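PDB 6FTH: extracellular solute-binding protein, family 1 from Bifidobacterium longum subsp. infantis, which probably binds human milk oligosaccharides outside the cell and delivers them to an ABC transporter for uptake. Local coordinates for residues A[453-467]-A[505-517]. Residues are numbered along the deposited sequence; the frame is centred on the assembly and turned at random.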
ATOM      1  N   VAL A 453      10.973  -7.883  -6.266  1.00 15.88           N
ATOM      2  CA  VAL A 453      11.528  -9.221  -6.052  1.00 16.49           C
ATOM      3  C   VAL A 453      10.368 -10.208  -6.073  1.00 17.11           C
ATOM      4  O   VAL A 453       9.575 -10.246  -5.133  1.00 19.96           O
ATOM      5  CB  VAL A 453      12.297  -9.302  -4.728  1.00 14.37           C
ATOM      6  CG1 VAL A 453      12.839 -10.722  -4.497  1.00 16.61           C
ATOM      7  CG2 VAL A 453      13.450  -8.318  -4.725  1.00 14.60           C
ATOM      8  N   ASN A 454      10.271 -10.987  -7.150  1.00 21.83           N
ATOM      9  CA  ASN A 454       9.116 -11.845  -7.440  1.00 23.80           C
ATOM     10  C   ASN A 454       9.570 -13.308  -7.465  1.00 18.01           C
ATOM     11  O   ASN A 454      10.163 -13.737  -8.466  1.00 21.43           O
ATOM     12  CB  ASN A 454       8.558 -11.477  -8.827  1.00 27.33           C
ATOM     13  CG  ASN A 454       8.174  -9.986  -8.977  1.00 32.91           C
ATOM     14  OD1 ASN A 454       8.516  -9.318  -9.983  1.00 33.12           O
ATOM     15  ND2 ASN A 454       7.433  -9.478  -8.011  1.00 35.12           N
ATOM     16  N   PRO A 455       9.312 -14.108  -6.416  1.00 16.02           N
ATOM     17  CA  PRO A 455       9.661 -15.542  -6.478  1.00 19.97           C
ATOM     18  C   PRO A 455       8.879 -16.252  -7.567  1.00 27.14           C
ATOM     19  O   PRO A 455       7.746 -15.887  -7.883  1.00 24.70           O
ATOM     20  CB  PRO A 455       9.256 -16.065  -5.101  1.00 21.36           C
ATOM     21  CG  PRO A 455       9.284 -14.861  -4.207  1.00 22.73           C
ATOM     22  CD  PRO A 455       8.793 -13.757  -5.086  1.00 18.32           C
ATOM     23  N   ASP A 456       9.489 -17.299  -8.125  1.00 23.09           N
ATOM     24  CA  ASP A 456       8.835 -18.071  -9.163  1.00 23.07           C
ATOM     25  C   ASP A 456       7.666 -18.865  -8.585  1.00 19.02           C
ATOM     26  O   ASP A 456       7.417 -18.862  -7.375  1.00 18.74           O
ATOM     27  CB  ASP A 456       9.857 -18.924  -9.917  1.00 20.75           C
ATOM     28  CG  ASP A 456      10.352 -20.139  -9.135  1.00 20.76           C
ATOM     29  OD1 ASP A 456       9.907 -20.414  -7.999  1.00 19.81           O
ATOM     30  OD2 ASP A 456      11.226 -20.827  -9.689  1.00 26.14           O
ATOM     31  N   PRO A 457       6.876 -19.515  -9.451  1.00 20.08           N
ATOM     32  CA  PRO A 457       5.649 -20.147  -8.961  1.00 20.05           C
ATOM     33  C   PRO A 457       5.884 -21.216  -7.930  1.00 15.94           C
ATOM     34  O   PRO A 457       5.156 -21.260  -6.936  1.00 17.69           O
ATOM     35  CB  PRO A 457       4.996 -20.708 -10.237  1.00 23.43           C
ATOM     36  CG  PRO A 457       5.579 -19.936 -11.334  1.00 26.44           C
ATOM     37  CD  PRO A 457       6.974 -19.586 -10.921  1.00 26.12           C
ATOM     38  N   THR A 458       6.916 -22.055  -8.104  1.00 17.16           N
ATOM     39  CA  THR A 458       7.170 -23.114  -7.140  1.00 17.05           C
ATOM     40  C   THR A 458       7.521 -22.521  -5.784  1.00 15.43           C
ATOM     41  O   THR A 458       7.006 -22.945  -4.743  1.00 16.55           O
ATOM     42  CB  THR A 458       8.316 -24.001  -7.642  1.00 19.44           C
ATOM     43  OG1 THR A 458       7.930 -24.670  -8.850  1.00 22.10           O
ATOM     44  CG2 THR A 458       8.680 -25.048  -6.607  1.00 22.21           C
ATOM     45  N   ASP A 459       8.423 -21.539  -5.781  1.00 14.34           N
ATOM     46  CA  ASP A 459       8.830 -20.956  -4.515  1.00 15.20           C
ATOM     47  C   ASP A 459       7.713 -20.117  -3.905  1.00 14.08           C
ATOM     48  O   ASP A 459       7.573 -20.085  -2.679  1.00 14.95           O
ATOM     49  CB  ASP A 459      10.098 -20.124  -4.688  1.00 14.11           C
ATOM     50  CG  ASP A 459      11.355 -20.973  -4.777  1.00 15.69           C
ATOM     51  OD1 ASP A 459      11.297 -22.210  -4.588  1.00 16.77           O
ATOM     52  OD2 ASP A 459      12.394 -20.374  -5.057  1.00 13.94           O
ATOM     53  N   SER A 460       6.909 -19.452  -4.743  1.00 17.63           N
ATOM     54  CA  SER A 460       5.751 -18.720  -4.234  1.00 17.62           C
ATOM     55  C   SER A 460       4.786 -19.643  -3.509  1.00 17.83           C
ATOM     56  O   SER A 460       4.290 -19.310  -2.429  1.00 17.75           O
ATOM     57  CB  SER A 460       5.050 -18.000  -5.383  1.00 18.47           C
ATOM     58  OG  SER A 460       5.841 -16.933  -5.861  1.00 21.44           O
ATOM     59  N   ASN A 461       4.532 -20.828  -4.064  1.00 16.71           N
ATOM     60  CA  ASN A 461       3.638 -21.762  -3.401  1.00 18.58           C
ATOM     61  C   ASN A 461       4.236 -22.266  -2.087  1.00 18.48           C
ATOM     62  O   ASN A 461       3.528 -22.401  -1.085  1.00 19.79           O
ATOM     63  CB  ASN A 461       3.274 -22.907  -4.353  1.00 19.95           C
ATOM     64  CG  ASN A 461       2.384 -22.435  -5.509  1.00 19.83           C
ATOM     65  OD1 ASN A 461       1.649 -21.464  -5.388  1.00 26.22           O
ATOM     66  ND2 ASN A 461       2.463 -23.133  -6.630  1.00 27.04           N
ATOM     67  N   THR A 462       5.543 -22.524  -2.053  1.00 17.23           N
ATOM     68  CA  THR A 462       6.158 -22.898  -0.784  1.00 16.86           C
ATOM     69  C   THR A 462       5.995 -21.794   0.248  1.00 17.49           C
ATOM     70  O   THR A 462       5.610 -22.049   1.393  1.00 15.08           O
ATOM     71  CB  THR A 462       7.640 -23.200  -0.982  1.00 18.35           C
ATOM     72  OG1 THR A 462       7.769 -24.343  -1.847  1.00 18.96           O
ATOM     73  CG2 THR A 462       8.307 -23.486   0.355  1.00 17.84           C
ATOM     74  N   LEU A 463       6.315 -20.561  -0.143  1.00 14.86           N
ATOM     75  CA  LEU A 463       6.186 -19.428   0.775  1.00 15.04           C
ATOM     76  C   LEU A 463       4.777 -19.319   1.319  1.00 17.27           C
ATOM     77  O   LEU A 463       4.579 -19.223   2.532  1.00 19.35           O
ATOM     78  CB  LEU A 463       6.571 -18.131   0.073  1.00 15.31           C
ATOM     79  CG  LEU A 463       8.056 -17.963  -0.257  1.00 16.32           C
ATOM     80  CD1 LEU A 463       8.211 -16.729  -1.096  1.00 17.67           C
ATOM     81  CD2 LEU A 463       8.912 -17.850   1.005  1.00 16.79           C
ATOM     82  N   THR A 464       3.784 -19.324   0.433  1.00 19.06           N
ATOM     83  CA  THR A 464       2.404 -19.121   0.862  1.00 20.12           C
ATOM     84  C   THR A 464       1.928 -20.267   1.747  1.00 19.16           C
ATOM     85  O   THR A 464       1.251 -20.043   2.762  1.00 20.66           O
ATOM     86  CB  THR A 464       1.505 -18.962  -0.367  1.00 21.17           C
ATOM     87  OG1 THR A 464       1.540 -20.151  -1.144  1.00 34.90           O
ATOM     88  CG2 THR A 464       1.941 -17.827  -1.215  1.00 21.75           C
ATOM     89  N   ASN A 465       2.286 -21.505   1.398  1.00 18.91           N
ATOM     90  CA  ASN A 465       1.887 -22.643   2.217  1.00 20.08           C
ATOM     91  C   ASN A 465       2.484 -22.535   3.615  1.00 18.60           C
ATOM     92  O   ASN A 465       1.781 -22.688   4.620  1.00 20.49           O
ATOM     93  CB  ASN A 465       2.298 -23.961   1.556  1.00 23.23           C
ATOM     94  CG  ASN A 465       1.371 -25.137   1.939  1.00 34.78           C
ATOM     95  OD1 ASN A 465       0.373 -25.413   1.258  1.00 38.15           O
ATOM     96  ND2 ASN A 465       1.697 -25.824   3.029  1.00 31.09           N
ATOM     97  N   ASN A 466       3.798 -22.269   3.703  1.00 16.31           N
ATOM     98  CA  ASN A 466       4.417 -22.131   5.006  1.00 15.75           C
ATOM     99  C   ASN A 466       3.858 -20.917   5.748  1.00 15.74           C
ATOM    100  O   ASN A 466       3.579 -20.991   6.956  1.00 15.37           O
ATOM    101  CB  ASN A 466       5.934 -21.978   4.854  1.00 14.90           C
ATOM    102  CG  ASN A 466       6.636 -23.260   4.419  1.00 17.56           C
ATOM    103  OD1 ASN A 466       6.072 -24.360   4.435  1.00 17.83           O
ATOM    104  ND2 ASN A 466       7.903 -23.115   4.044  1.00 13.97           N
ATOM    105  N   ASN A 467       3.699 -19.786   5.046  1.00 16.22           N
ATOM    106  CA  ASN A 467       3.185 -18.575   5.690  1.00 15.94           C
ATOM    107  C   ASN A 467       1.801 -18.805   6.268  1.00 18.59           C
ATOM    108  O   ASN A 467       1.453 -18.196   7.281  1.00 18.19           O
ATOM    109  CB  ASN A 467       3.096 -17.401   4.716  1.00 17.30           C
ATOM    110  CG  ASN A 467       4.451 -16.797   4.368  1.00 17.77           C
ATOM    111  OD1 ASN A 467       5.450 -17.011   5.066  1.00 22.25           O
ATOM    112  ND2 ASN A 467       4.481 -16.017   3.295  1.00 21.39           N
ATOM    113  N   GLU A 505      13.262 -21.961   5.785  1.00 12.25           N
ATOM    114  CA  GLU A 505      13.148 -22.191   4.354  1.00 11.55           C
ATOM    115  C   GLU A 505      12.682 -20.921   3.656  1.00 12.84           C
ATOM    116  O   GLU A 505      13.197 -20.542   2.597  1.00 12.84           O
ATOM    117  CB  GLU A 505      12.164 -23.338   4.086  1.00 13.78           C
ATOM    118  CG  GLU A 505      11.944 -23.626   2.597  1.00 14.40           C
ATOM    119  CD  GLU A 505      10.979 -24.788   2.344  1.00 18.83           C
ATOM    120  OE1 GLU A 505      10.049 -24.994   3.174  1.00 16.60           O
ATOM    121  OE2 GLU A 505      11.156 -25.478   1.310  1.00 20.73           O
ATOM    122  N   ASN A 506      11.691 -20.250   4.242  1.00 12.04           N
ATOM    123  CA  ASN A 506      11.188 -19.019   3.649  1.00 12.74           C
ATOM    124  C   ASN A 506      12.270 -17.939   3.615  1.00 11.12           C
ATOM    125  O   ASN A 506      12.394 -17.210   2.628  1.00 11.45           O
ATOM    126  CB  ASN A 506       9.963 -18.527   4.440  1.00 12.59           C
ATOM    127  CG  ASN A 506       8.693 -19.277   4.106  1.00 16.94           C
ATOM    128  OD1 ASN A 506       8.723 -20.344   3.527  1.00 14.39           O
ATOM    129  ND2 ASN A 506       7.555 -18.675   4.437  1.00 18.57           N
ATOM    130  N   VAL A 507      13.055 -17.805   4.696  1.00 11.07           N
ATOM    131  CA  VAL A 507      14.157 -16.842   4.684  1.00 10.81           C
ATOM    132  C   VAL A 507      15.103 -17.122   3.522  1.00 11.28           C
ATOM    133  O   VAL A 507      15.492 -16.211   2.778  1.00 10.88           O
ATOM    134  CB  VAL A 507      14.895 -16.848   6.035  1.00 10.67           C
ATOM    135  CG1 VAL A 507      16.139 -16.007   5.925  1.00 12.31           C
ATOM    136  CG2 VAL A 507      13.987 -16.335   7.145  1.00 13.86           C
ATOM    137  N   LYS A 508      15.486 -18.387   3.353  1.00 11.11           N
ATOM    138  CA  LYS A 508      16.426 -18.733   2.299  1.00 10.68           C
ATOM    139  C   LYS A 508      15.835 -18.489   0.909  1.00 11.31           C
ATOM    140  O   LYS A 508      16.551 -18.050  -0.004  1.00 11.75           O
ATOM    141  CB  LYS A 508      16.866 -20.182   2.500  1.00 13.57           C
ATOM    142  CG  LYS A 508      17.925 -20.679   1.531  1.00 16.19           C
ATOM    143  CD  LYS A 508      18.776 -21.873   2.096  1.00 16.40           C
ATOM    144  CE  LYS A 508      17.901 -22.977   2.557  1.00 14.21           C
ATOM    145  NZ  LYS A 508      18.718 -24.164   2.868  1.00 12.41           N
ATOM    146  N   ILE A 509      14.530 -18.772   0.718  1.00 13.15           N
ATOM    147  CA  ILE A 509      13.866 -18.486  -0.550  1.00 13.41           C
ATOM    148  C   ILE A 509      13.901 -16.994  -0.859  1.00 11.58           C
ATOM    149  O   ILE A 509      14.259 -16.585  -1.971  1.00 12.32           O
ATOM    150  CB  ILE A 509      12.423 -19.027  -0.531  1.00 14.12           C
ATOM    151  CG1 ILE A 509      12.461 -20.556  -0.620  1.00 13.55           C
ATOM    152  CG2 ILE A 509      11.603 -18.420  -1.657  1.00 16.92           C
ATOM    153  CD1 ILE A 509      11.090 -21.231  -0.388  1.00 16.68           C
ATOM    154  N   TRP A 510      13.586 -16.154   0.140  1.00 10.63           N
ATOM    155  CA  TRP A 510      13.610 -14.717  -0.099  1.00 11.63           C
ATOM    156  C   TRP A 510      15.031 -14.237  -0.355  1.00 11.79           C
ATOM    157  O   TRP A 510      15.247 -13.372  -1.209  1.00 11.96           O
ATOM    158  CB  TRP A 510      12.964 -13.948   1.057  1.00 11.51           C
ATOM    159  CG  TRP A 510      11.481 -13.860   0.913  1.00 11.56           C
ATOM    160  CD1 TRP A 510      10.544 -14.438   1.713  1.00 12.13           C
ATOM    161  CD2 TRP A 510      10.764 -13.126  -0.097  1.00 12.58           C
ATOM    162  NE1 TRP A 510       9.281 -14.112   1.254  1.00 12.67           N
ATOM    163  CE2 TRP A 510       9.397 -13.326   0.142  1.00 11.65           C
ATOM    164  CE3 TRP A 510      11.150 -12.346  -1.188  1.00 13.23           C
ATOM    165  CZ2 TRP A 510       8.401 -12.753  -0.653  1.00 14.79           C
ATOM    166  CZ3 TRP A 510      10.155 -11.780  -1.991  1.00 16.10           C
ATOM    167  CH2 TRP A 510       8.800 -11.992  -1.714  1.00 17.50           C
ATOM    168  N   GLN A 511      16.018 -14.781   0.364  1.00 10.50           N
ATOM    169  CA  GLN A 511      17.397 -14.392   0.080  1.00  9.88           C
ATOM    170  C   GLN A 511      17.767 -14.715  -1.359  1.00 13.95           C
ATOM    171  O   GLN A 511      18.436 -13.924  -2.034  1.00 12.36           O
ATOM    172  CB  GLN A 511      18.371 -15.085   1.024  1.00 11.01           C
ATOM    173  CG  GLN A 511      19.830 -14.718   0.772  1.00 11.14           C
ATOM    174  CD  GLN A 511      20.217 -13.371   1.370  1.00 12.00           C
ATOM    175  OE1 GLN A 511      20.247 -13.213   2.595  1.00 12.09           O
ATOM    176  NE2 GLN A 511      20.556 -12.414   0.510  1.00 12.69           N
ATOM    177  N   LYS A 512      17.383 -15.896  -1.830  1.00 12.81           N
ATOM    178  CA  LYS A 512      17.727 -16.306  -3.189  1.00 11.81           C
ATOM    179  C   LYS A 512      17.157 -15.343  -4.217  1.00 13.90           C
ATOM    180  O   LYS A 512      17.868 -14.890  -5.116  1.00 15.11           O
ATOM    181  CB  LYS A 512      17.203 -17.718  -3.444  1.00 12.46           C
ATOM    182  CG  LYS A 512      17.491 -18.215  -4.857  1.00 14.00           C
ATOM    183  CD  LYS A 512      17.024 -19.622  -5.071  1.00 13.97           C
ATOM    184  CE  LYS A 512      15.533 -19.687  -5.125  1.00 12.86           C
ATOM    185  NZ  LYS A 512      15.008 -21.061  -5.445  1.00 14.79           N
ATOM    186  N   TRP A 513      15.867 -15.042  -4.126  1.00 13.45           N
ATOM    187  CA  TRP A 513      15.267 -14.168  -5.138  1.00 14.22           C
ATOM    188  C   TRP A 513      15.747 -12.733  -4.981  1.00 15.46           C
ATOM    189  O   TRP A 513      15.968 -12.030  -5.974  1.00 15.59           O
ATOM    190  CB  TRP A 513      13.752 -14.259  -5.078  1.00 12.66           C
ATOM    191  CG  TRP A 513      13.295 -15.585  -5.588  1.00 13.52           C
ATOM    192  CD1 TRP A 513      12.847 -16.640  -4.849  1.00 13.13           C
ATOM    193  CD2 TRP A 513      13.366 -16.042  -6.942  1.00 17.37           C
ATOM    194  NE1 TRP A 513      12.609 -17.730  -5.669  1.00 14.86           N
ATOM    195  CE2 TRP A 513      12.935 -17.387  -6.952  1.00 16.43           C
ATOM    196  CE3 TRP A 513      13.758 -15.448  -8.147  1.00 22.58           C
ATOM    197  CZ2 TRP A 513      12.844 -18.132  -8.132  1.00 19.76           C
ATOM    198  CZ3 TRP A 513      13.675 -16.195  -9.319  1.00 26.93           C
ATOM    199  CH2 TRP A 513      13.223 -17.526  -9.297  1.00 19.28           C
ATOM    200  N   TYR A 514      15.938 -12.288  -3.739  1.00 12.23           N
ATOM    201  CA  TYR A 514      16.551 -10.985  -3.531  1.00 13.79           C
ATOM    202  C   TYR A 514      17.899 -10.900  -4.243  1.00 14.45           C
ATOM    203  O   TYR A 514      18.203  -9.909  -4.919  1.00 15.96           O
ATOM    204  CB  TYR A 514      16.691 -10.764  -2.035  1.00 12.20           C
ATOM    205  CG  TYR A 514      17.478  -9.560  -1.639  1.00 12.30           C
ATOM    206  CD1 TYR A 514      16.880  -8.301  -1.517  1.00 13.37           C
ATOM    207  CD2 TYR A 514      18.817  -9.679  -1.346  1.00 13.38           C
ATOM    208  CE1 TYR A 514      17.618  -7.183  -1.130  1.00 13.09           C
ATOM    209  CE2 TYR A 514      19.557  -8.583  -0.950  1.00 13.26           C
ATOM    210  CZ  TYR A 514      18.956  -7.328  -0.838  1.00 13.59           C
ATOM    211  OH  TYR A 514      19.729  -6.240  -0.447  1.00 13.78           O
ATOM    212  N   ASP A 515      18.719 -11.933  -4.104  1.00 13.41           N
ATOM    213  CA  ASP A 515      20.029 -11.947  -4.760  1.00 13.21           C
ATOM    214  C   ASP A 515      19.885 -11.940  -6.282  1.00 16.73           C
ATOM    215  O   ASP A 515      20.571 -11.183  -6.975  1.00 18.35           O
ATOM    216  CB  ASP A 515      20.830 -13.168  -4.298  1.00 15.52           C
ATOM    217  CG  ASP A 515      21.299 -13.066  -2.870  1.00 15.66           C
ATOM    218  OD1 ASP A 515      21.245 -11.966  -2.282  1.00 14.63           O
ATOM    219  OD2 ASP A 515      21.732 -14.096  -2.326  1.00 17.11           O
ATOM    220  N   ILE A 516      18.999 -12.780  -6.819  1.00 14.97           N
ATOM    221  CA  ILE A 516      18.792 -12.842  -8.273  1.00 16.86           C
ATOM    222  C   ILE A 516      18.444 -11.461  -8.821  1.00 18.54           C
ATOM    223  O   ILE A 516      18.983 -11.026  -9.849  1.00 19.71           O
ATOM    224  CB  ILE A 516      17.704 -13.877  -8.611  1.00 18.53           C
ATOM    225  CG1 ILE A 516      18.249 -15.302  -8.420  1.00 23.16           C
ATOM    226  CG2 ILE A 516      17.172 -13.679 -10.030  1.00 23.08           C
ATOM    227  CD1 ILE A 516      17.180 -16.392  -8.486  1.00 20.09           C
ATOM    228  N   TYR A 517      17.540 -10.749  -8.134  1.00 17.09           N
ATOM    229  CA  TYR A 517      17.035  -9.470  -8.644  1.00 19.05           C
ATOM    230  C   TYR A 517      17.981  -8.299  -8.374  1.00 22.37           C
ATOM    231  O   TYR A 517      17.961  -7.315  -9.119  1.00 24.12           O
ATOM    232  CB  TYR A 517      15.677  -9.157  -8.018  1.00 16.46           C
ATOM    233  CG  TYR A 517      14.486  -9.739  -8.724  1.00 19.88           C
ATOM    234  CD1 TYR A 517      13.980 -10.991  -8.392  1.00 20.88           C
ATOM    235  CD2 TYR A 517      13.819  -9.000  -9.702  1.00 25.17           C
ATOM    236  CE1 TYR A 517      12.858 -11.497  -9.037  1.00 21.71           C
ATOM    237  CE2 TYR A 517      12.709  -9.503 -10.347  1.00 26.27           C
ATOM    238  CZ  TYR A 517      12.224 -10.741 -10.009  1.00 28.45           C
ATOM    239  OH  TYR A 517      11.098 -11.201 -10.667  1.00 34.20           O
TER
HETATM  240  O   HOH W   1       9.518 -26.639  -0.361  1.00 39.51           O
HETATM  241  O   HOH W   2       7.553 -26.412   2.786  1.00 35.56           O
HETATM  242  O   HOH W   3       6.556 -14.371   2.053  1.00 17.64           O
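Asp-459 OD2 is gripped by two donors from the facing helix 503-518. The indole NE1 of Trp-513 lies 2.7 Å from Asp-459 OD2 and uses its anti lone pair, with an N-H...O angle of 154°. Lys-512 NZ takes the syn lone pair of the same oxygen as a salt bridge; its chain bends at chi3 (71°) to reach it. Asp-459 also gives its backbone N to Asp-456 OD1 (2.9 Å), the N-cap bond that starts helix 457-484. The turn before that helix lies over one face of Trp-513: Pro-455 CA sits 3.6 Å from the centroid of its five-membered ring, almost on the normal, a CH-pi contact. An alanine in place of Trp-513 would probably leave Asp-459 OD2 with Lys-512 alone and strip Pro-455 and Asp-456 of the surface they rest on. Pro-455 CG lies over a face of Trp-510, so the proline packs against the faces of two indoles. Val-453 CA stands over the ring of Tyr-517, and its CG1 packs on Trp-513 CB (3.7 Å). Toward the other end, Asn-506 fits as a knob among Thr-462, Leu-463, Asn-466 and Asn-467. Asn-466 ND2 donates to Asn-506 OD1 (2.9 Å) and to Glu-505 OE1 (3.0 Å), so both amide hydrogens are used and the amide is fixed in rotation. One water joins Asn-467 ND2 to Trp-510 NE1. Trp-510 also meets the Phe-235 ring and touches Val-242. Segments 457-467 and 505-517 run roughly antiparallel (crossing angle -147°), plain helix packing near the C-terminus of this family 1 extracellular solute-binding protein. The contact combines aromatic-proline packing with a polar grip on Asp-459 at mid-contact and a polar cluster round Asn-466 and Asn-506 at one end; the lysine probably stabilises the carboxylate.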